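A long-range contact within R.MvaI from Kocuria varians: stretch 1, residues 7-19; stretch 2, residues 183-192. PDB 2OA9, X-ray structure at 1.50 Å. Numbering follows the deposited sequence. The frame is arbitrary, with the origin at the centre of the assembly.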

ATOM      1  N   TYR A   7      -5.086  14.521  17.095  1.00 14.71           N
ATOM      2  CA  TYR A   7      -3.829  13.828  16.818  1.00 14.57           C
ATOM      3  C   TYR A   7      -3.109  14.454  15.625  1.00 14.23           C
ATOM      4  O   TYR A   7      -1.909  14.725  15.664  1.00 13.46           O
ATOM      5  CB  TYR A   7      -4.079  12.339  16.558  1.00 15.00           C
ATOM      6  CG  TYR A   7      -2.822  11.543  16.355  1.00 18.04           C
ATOM      7  CD1 TYR A   7      -2.076  11.127  17.446  1.00 22.46           C
ATOM      8  CD2 TYR A   7      -2.392  11.214  15.098  1.00 21.96           C
ATOM      9  CE1 TYR A   7      -0.911  10.403  17.291  1.00 24.95           C
ATOM     10  CE2 TYR A   7      -1.223  10.458  14.924  1.00 20.86           C
ATOM     11  CZ  TYR A   7      -0.503  10.063  16.035  1.00 24.18           C
ATOM     12  OH  TYR A   7       0.650   9.321  15.872  1.00 27.32           O
ATOM     13  N   LEU A   8      -3.868  14.689  14.567  1.00 14.41           N
ATOM     14  CA  LEU A   8      -3.312  15.304  13.400  1.00 15.09           C
ATOM     15  C   LEU A   8      -2.766  16.688  13.686  1.00 14.79           C
ATOM     16  O   LEU A   8      -1.735  17.082  13.137  1.00 15.14           O
ATOM     17  CB  LEU A   8      -4.386  15.349  12.301  1.00 16.43           C
ATOM     18  CG  LEU A   8      -3.898  15.835  10.943  1.00 18.81           C
ATOM     19  CD1 LEU A   8      -2.685  15.043  10.449  1.00 19.82           C
ATOM     20  CD2 LEU A   8      -5.003  15.763   9.934  1.00 23.02           C
ATOM     21  N   ASN A   9      -3.446  17.469  14.526  1.00 14.08           N
ATOM     22  CA  ASN A   9      -2.930  18.774  14.891  1.00 14.65           C
ATOM     23  C   ASN A   9      -1.523  18.659  15.464  1.00 13.94           C
ATOM     24  O   ASN A   9      -0.634  19.431  15.085  1.00 13.86           O
ATOM     25  CB  ASN A   9      -3.875  19.452  15.889  1.00 15.16           C
ATOM     26  CG  ASN A   9      -3.277  20.744  16.551  1.00 15.61           C
ATOM     27  OD1 ASN A   9      -3.132  21.737  15.899  1.00 22.29           O
ATOM     28  ND2 ASN A   9      -3.008  20.683  17.826  1.00 22.62           N
ATOM     29  N   LEU A  10      -1.334  17.708  16.359  1.00 12.76           N
ATOM     30  CA  LEU A  10      -0.023  17.493  17.005  1.00 12.82           C
ATOM     31  C   LEU A  10       1.041  16.969  16.030  1.00 13.55           C
ATOM     32  O   LEU A  10       2.173  17.404  16.049  1.00 12.86           O
ATOM     33  CB  LEU A  10      -0.135  16.537  18.217  1.00 14.77           C
ATOM     34  CG  LEU A  10      -0.843  17.200  19.403  1.00 17.13           C
ATOM     35  CD1 LEU A  10      -1.192  16.186  20.480  1.00 20.20           C
ATOM     36  CD2 LEU A  10      -0.017  18.348  19.990  1.00 20.18           C
ATOM     37  N   LEU A  11       0.660  16.028  15.179  1.00 13.77           N
ATOM     38  CA  LEU A  11       1.568  15.490  14.185  1.00 13.75           C
ATOM     39  C   LEU A  11       2.010  16.564  13.214  1.00 13.26           C
ATOM     40  O   LEU A  11       3.207  16.671  12.924  1.00 12.98           O
ATOM     41  CB  LEU A  11       0.949  14.281  13.497  1.00 14.46           C
ATOM     42  CG  LEU A  11       1.762  13.707  12.316  1.00 13.37           C
ATOM     43  CD1 LEU A  11       3.109  13.231  12.844  1.00 13.88           C
ATOM     44  CD2 LEU A  11       0.924  12.653  11.647  1.00 14.67           C
ATOM     45  N   LYS A  12       1.071  17.373  12.723  1.00 13.00           N
ATOM     46  CA  LYS A  12       1.425  18.472  11.816  1.00 13.35           C
ATOM     47  C   LYS A  12       2.351  19.456  12.519  1.00 13.58           C
ATOM     48  O   LYS A  12       3.283  19.928  11.903  1.00 15.00           O
ATOM     49  CB  LYS A  12       0.222  19.199  11.227  1.00 13.94           C
ATOM     50  CG  LYS A  12      -0.614  18.361  10.302  1.00 17.27           C
ATOM     51  CD  LYS A  12      -1.881  19.117   9.905  1.00 20.13           C
ATOM     52  CE  LYS A  12      -2.752  18.399   8.885  0.50 21.93           C
ATOM     53  NZ  LYS A  12      -4.148  18.890   8.865  0.50 25.94           N
ATOM     54  N   GLU A  13       2.052  19.789  13.774  1.00 13.58           N
ATOM     55  CA  GLU A  13       2.907  20.685  14.543  1.00 14.25           C
ATOM     56  C   GLU A  13       4.318  20.136  14.678  1.00 14.15           C
ATOM     57  O   GLU A  13       5.285  20.879  14.520  1.00 14.28           O
ATOM     58  CB  GLU A  13       2.268  21.012  15.900  1.00 14.52           C
ATOM     59  CG  GLU A  13       3.132  21.829  16.857  1.00 15.58           C
ATOM     60  CD  GLU A  13       2.410  22.282  18.114  1.00 19.49           C
ATOM     61  OE1 GLU A  13       1.304  21.795  18.404  1.00 21.61           O
ATOM     62  OE2 GLU A  13       2.973  23.181  18.806  1.00 20.40           O
ATOM     63  N   ALA A  14       4.415  18.845  14.960  1.00 13.78           N
ATOM     64  CA  ALA A  14       5.706  18.181  15.114  1.00 12.23           C
ATOM     65  C   ALA A  14       6.502  18.251  13.804  1.00 13.59           C
ATOM     66  O   ALA A  14       7.681  18.597  13.807  1.00 14.64           O
ATOM     67  CB  ALA A  14       5.515  16.745  15.569  1.00 12.04           C
ATOM     68  N   ILE A  15       5.865  17.917  12.692  1.00 13.81           N
ATOM     69  CA  ILE A  15       6.545  17.962  11.388  1.00 13.81           C
ATOM     70  C   ILE A  15       6.918  19.407  11.016  1.00 14.74           C
ATOM     71  O   ILE A  15       8.004  19.673  10.519  1.00 15.33           O
ATOM     72  CB  ILE A  15       5.675  17.298  10.328  1.00 13.57           C
ATOM     73  CG1 ILE A  15       5.586  15.798  10.573  1.00 15.34           C
ATOM     74  CG2 ILE A  15       6.186  17.576   8.929  1.00 16.55           C
ATOM     75  CD1 ILE A  15       4.530  15.085   9.760  1.00 16.13           C
ATOM     76  N   GLN A  16       6.037  20.359  11.286  1.00 15.07           N
ATOM     77  CA  GLN A  16       6.306  21.745  11.033  1.00 15.31           C
ATOM     78  C   GLN A  16       7.520  22.232  11.839  1.00 16.37           C
ATOM     79  O   GLN A  16       8.327  22.997  11.322  1.00 17.54           O
ATOM     80  CB  GLN A  16       5.065  22.578  11.366  1.00 17.32           C
ATOM     81  CG  GLN A  16       5.244  24.052  11.027  1.00 16.57           C
ATOM     82  CD  GLN A  16       5.096  24.321   9.558  1.00 19.19           C
ATOM     83  OE1 GLN A  16       3.981  24.242   9.028  1.00 21.81           O
ATOM     84  NE2 GLN A  16       6.210  24.638   8.877  1.00 22.79           N
ATOM     85  N   ASN A  17       7.662  21.779  13.080  1.00 15.17           N
ATOM     86  CA  ASN A  17       8.789  22.140  13.898  1.00 16.14           C
ATOM     87  C   ASN A  17      10.080  21.540  13.408  1.00 17.36           C
ATOM     88  O   ASN A  17      11.113  22.184  13.500  1.00 19.68           O
ATOM     89  CB  ASN A  17       8.586  21.711  15.349  1.00 14.82           C
ATOM     90  CG  ASN A  17       7.531  22.552  16.079  1.00 17.56           C
ATOM     91  OD1 ASN A  17       7.143  23.628  15.627  1.00 24.81           O
ATOM     92  ND2 ASN A  17       7.080  22.060  17.199  1.00 20.19           N
ATOM     93  N   VAL A  18      10.038  20.311  12.896  1.00 17.66           N
ATOM     94  CA  VAL A  18      11.258  19.720  12.342  1.00 18.03           C
ATOM     95  C   VAL A  18      11.654  20.499  11.071  1.00 19.18           C
ATOM     96  O   VAL A  18      12.817  20.923  10.888  1.00 18.76           O
ATOM     97  CB  VAL A  18      11.061  18.207  12.045  1.00 18.30           C
ATOM     98  CG1 VAL A  18      12.256  17.682  11.221  1.00 17.96           C
ATOM     99  CG2 VAL A  18      10.897  17.425  13.278  1.00 18.12           C
ATOM    100  N   VAL A  19      10.702  20.746  10.179  1.00 19.90           N
ATOM    101  CA  VAL A  19      11.021  21.442   8.922  1.00 20.56           C
ATOM    102  C   VAL A  19      11.587  22.834   9.205  1.00 21.75           C
ATOM    103  O   VAL A  19      12.620  23.226   8.648  1.00 22.98           O
ATOM    104  CB  VAL A  19       9.793  21.502   7.986  1.00 21.00           C
ATOM    105  CG1 VAL A  19      10.028  22.451   6.844  1.00 22.80           C
ATOM    106  CG2 VAL A  19       9.489  20.148   7.417  1.00 18.28           C
ATOM    107  N   LYS A 183      18.888  19.630   6.464  1.00 16.12           N
ATOM    108  CA  LYS A 183      17.879  20.678   6.576  1.00 16.55           C
ATOM    109  C   LYS A 183      16.709  20.288   5.677  1.00 15.73           C
ATOM    110  O   LYS A 183      16.910  20.118   4.461  1.00 16.59           O
ATOM    111  CB  LYS A 183      18.458  22.006   6.109  1.00 17.31           C
ATOM    112  CG  LYS A 183      17.496  23.128   6.286  1.00 20.97           C
ATOM    113  CD  LYS A 183      18.123  24.442   5.971  1.00 24.69           C
ATOM    114  CE  LYS A 183      17.090  25.546   6.057  1.00 27.37           C
ATOM    115  N   TYR A 184      15.546  20.080   6.271  1.00 15.46           N
ATOM    116  CA  TYR A 184      14.400  19.589   5.533  1.00 15.86           C
ATOM    117  C   TYR A 184      13.645  20.683   4.804  1.00 16.12           C
ATOM    118  O   TYR A 184      13.274  21.707   5.384  1.00 18.47           O
ATOM    119  CB  TYR A 184      13.506  18.775   6.502  1.00 14.67           C
ATOM    120  CG  TYR A 184      14.270  17.548   7.013  1.00 14.44           C
ATOM    121  CD1 TYR A 184      14.990  17.623   8.195  1.00 16.24           C
ATOM    122  CD2 TYR A 184      14.298  16.373   6.284  1.00 16.83           C
ATOM    123  CE1 TYR A 184      15.752  16.562   8.620  1.00 14.65           C
ATOM    124  CE2 TYR A 184      15.066  15.309   6.692  1.00 17.59           C
ATOM    125  CZ  TYR A 184      15.789  15.399   7.863  1.00 17.05           C
ATOM    126  OH  TYR A 184      16.555  14.322   8.283  1.00 17.58           O
ATOM    127  N   ASN A 185      13.411  20.472   3.529  1.00 15.92           N
ATOM    128  CA  ASN A 185      12.740  21.451   2.711  1.00 15.59           C
ATOM    129  C   ASN A 185      11.258  21.502   2.984  1.00 15.43           C
ATOM    130  O   ASN A 185      10.673  22.580   3.045  1.00 16.65           O
ATOM    131  CB  ASN A 185      12.928  21.136   1.218  1.00 16.39           C
ATOM    132  CG  ASN A 185      14.373  21.094   0.809  1.00 15.36           C
ATOM    133  OD1 ASN A 185      15.143  22.002   1.137  1.00 19.80           O
ATOM    134  ND2 ASN A 185      14.754  20.027   0.093  1.00 17.15           N
ATOM    135  N   SER A 186      10.664  20.319   3.019  1.00 15.14           N
ATOM    136  CA  SER A 186       9.226  20.160   3.144  1.00 15.10           C
ATOM    137  C   SER A 186       8.916  18.740   3.441  1.00 14.08           C
ATOM    138  O   SER A 186       9.805  17.878   3.381  1.00 15.37           O
ATOM    139  CB  SER A 186       8.486  20.564   1.863  1.00 16.01           C
ATOM    140  OG  SER A 186       8.795  19.725   0.762  1.00 17.74           O
ATOM    141  N   ALA A 187       7.657  18.507   3.778  1.00 14.28           N
ATOM    142  CA  ALA A 187       7.142  17.174   3.999  1.00 14.31           C
ATOM    143  C   ALA A 187       5.745  17.104   3.377  1.00 15.12           C
ATOM    144  O   ALA A 187       4.927  17.976   3.573  1.00 16.89           O
ATOM    145  CB  ALA A 187       7.141  16.821   5.485  1.00 14.70           C
ATOM    146  N   ASN A 188       5.480  16.057   2.607  1.00 14.93           N
ATOM    147  CA  ASN A 188       4.174  15.749   2.088  1.00 14.55           C
ATOM    148  C   ASN A 188       3.588  14.660   2.971  1.00 14.54           C
ATOM    149  O   ASN A 188       4.060  13.512   2.976  1.00 15.82           O
ATOM    150  CB  ASN A 188       4.265  15.229   0.654  1.00 14.30           C
ATOM    151  CG  ASN A 188       4.717  16.270  -0.304  1.00 17.45           C
ATOM    152  OD1 ASN A 188       5.876  16.697  -0.252  1.00 20.98           O
ATOM    153  ND2 ASN A 188       3.860  16.622  -1.243  1.00 20.89           N
ATOM    154  N   LEU A 189       2.574  15.031   3.753  1.00 14.20           N
ATOM    155  CA  LEU A 189       1.952  14.125   4.726  1.00 14.50           C
ATOM    156  C   LEU A 189       0.662  13.575   4.121  1.00 14.12           C
ATOM    157  O   LEU A 189      -0.313  14.284   3.934  1.00 14.03           O
ATOM    158  CB  LEU A 189       1.627  14.870   6.040  1.00 14.63           C
ATOM    159  CG  LEU A 189       1.044  13.980   7.134  1.00 15.48           C
ATOM    160  CD1 LEU A 189       1.990  12.950   7.651  1.00 15.77           C
ATOM    161  CD2 LEU A 189       0.492  14.867   8.313  1.00 17.33           C
ATOM    162  N   PHE A 190       0.706  12.283   3.821  1.00 15.41           N
ATOM    163  CA  PHE A 190      -0.437  11.520   3.332  1.00 15.90           C
ATOM    164  C   PHE A 190      -1.289  11.233   4.552  1.00 16.32           C
ATOM    165  O   PHE A 190      -0.797  10.661   5.541  1.00 15.84           O
ATOM    166  CB  PHE A 190       0.067  10.200   2.722  1.00 16.91           C
ATOM    167  CG  PHE A 190      -0.999   9.133   2.600  1.00 16.07           C
ATOM    168  CD1 PHE A 190      -1.875   9.143   1.533  1.00 17.74           C
ATOM    169  CD2 PHE A 190      -1.132   8.146   3.545  1.00 16.03           C
ATOM    170  CE1 PHE A 190      -2.851   8.162   1.409  1.00 14.29           C
ATOM    171  CE2 PHE A 190      -2.093   7.171   3.417  1.00 15.84           C
ATOM    172  CZ  PHE A 190      -2.934   7.169   2.336  1.00 16.66           C
ATOM    173  N   THR A 191      -2.580  11.545   4.472  1.00 15.99           N
ATOM    174  CA  THR A 191      -3.507  11.376   5.615  1.00 17.27           C
ATOM    175  C   THR A 191      -4.733  10.506   5.353  1.00 18.72           C
ATOM    176  O   THR A 191      -5.451  10.142   6.295  1.00 19.66           O
ATOM    177  CB  THR A 191      -3.996  12.747   6.157  1.00 17.29           C
ATOM    178  OG1 THR A 191      -4.725  13.459   5.151  1.00 18.95           O
ATOM    179  CG2 THR A 191      -2.869  13.682   6.565  1.00 19.55           C
ATOM    180  N   ASP A 192      -5.036  10.191   4.107  1.00 18.14           N
ATOM    181  CA  ASP A 192      -6.256   9.437   3.790  1.00 18.01           C
ATOM    182  C   ASP A 192      -6.253   8.980   2.360  1.00 17.51           C
ATOM    183  O   ASP A 192      -5.615   9.582   1.490  1.00 17.18           O
ATOM    184  CB  ASP A 192      -7.529  10.231   4.068  1.00 19.00           C
ATOM    185  CG  ASP A 192      -8.777   9.341   4.109  1.00 23.06           C
ATOM    186  OD1 ASP A 192      -8.695   8.187   4.619  1.00 24.15           O
ATOM    187  OD2 ASP A 192      -9.869   9.726   3.613  1.00 27.61           O
TER
HETATM  188  O   HOH W   1      15.019  21.225   8.827  1.00 20.87           O
HETATM  189  O   HOH W   2      13.671  23.975   6.526  1.00 37.67           O

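A helix (residues 7-19) lies along a β-strand (residues 183-192) in R.MvaI, the two running nearly antiparallel at 160° between their N-to-C directions, with axes 8.6 Å apart at closest approach. The backbones draw together toward the C-terminal end of the helix: CA of Leu8 is 8.7 Å from CA of Thr191, CA of Ile15 is 7.5 Å from CA of Ala187, and CA of Val19 is only 5.1 Å from CA of Tyr184. The space between them is therefore a wedge that narrows toward Val19 and Tyr184.

Strand alternation sends the CA-to-CB bonds of Ala187, Leu189 and Thr191 toward the helix, while those of Ser186 and Asn188 point away. Leu189 is the main bump, with 80 Å² covered by the helix. Its CD2 enters a hollow formed by successive turns: it lies 3.8 Å from CD1 of Leu8, 4.0 Å from CD2 of Leu11 and 4.2 Å from CG of Lys12, the aliphatic part of the lysine adding to the wall. The other methyl, CD1 of Leu189, meets CD1 of Ile15 at 3.9 Å. At the wide end, CD1 of Leu8 also reaches CG2 of Thr191 at 4.1 Å, a methyl-to-methyl contact, while the threonine hydroxyl is satisfied elsewhere in the structure.

Next along, bump and hollow change sides. The small side chain of Ala187 leaves room for Ile15, whose CG2 sits 3.7 Å from CB of Ala187, so Ile15 spans the alanine and the leucine with different branches.

At the narrow end Val19 packs against strand backbone as much as side chain. Its CG1 is 3.6 Å from O of Tyr184 and 3.9 Å from O of Asn185, and its CG2 comes within 4.3 Å of CB of Tyr184. Val18, one residue back, places CG1 4.1 Å from CD1 of Tyr184, approaching the ring obliquely.

No direct hydrogen bond crosses the interface; dispersion and the burial of 437 Å² of surface, summed over both sides, dominate the direct contact. Within the helix, i to i+4 bonds such as Ile15 N to Leu11 O (2.9 Å) satisfy most backbone amides. Two waters lie near the carbonyls of Val18 and Val19. Water 1 accepts from N of Tyr184 (2.8 Å) and lies 3.0 Å from O of Val18, to which it can donate, while water 2 lies 2.5 Å from O of Val19 and 2.6 Å from O of Tyr184, within hydrogen-bonding reach of both, so that solvent links the two backbones where they come closest.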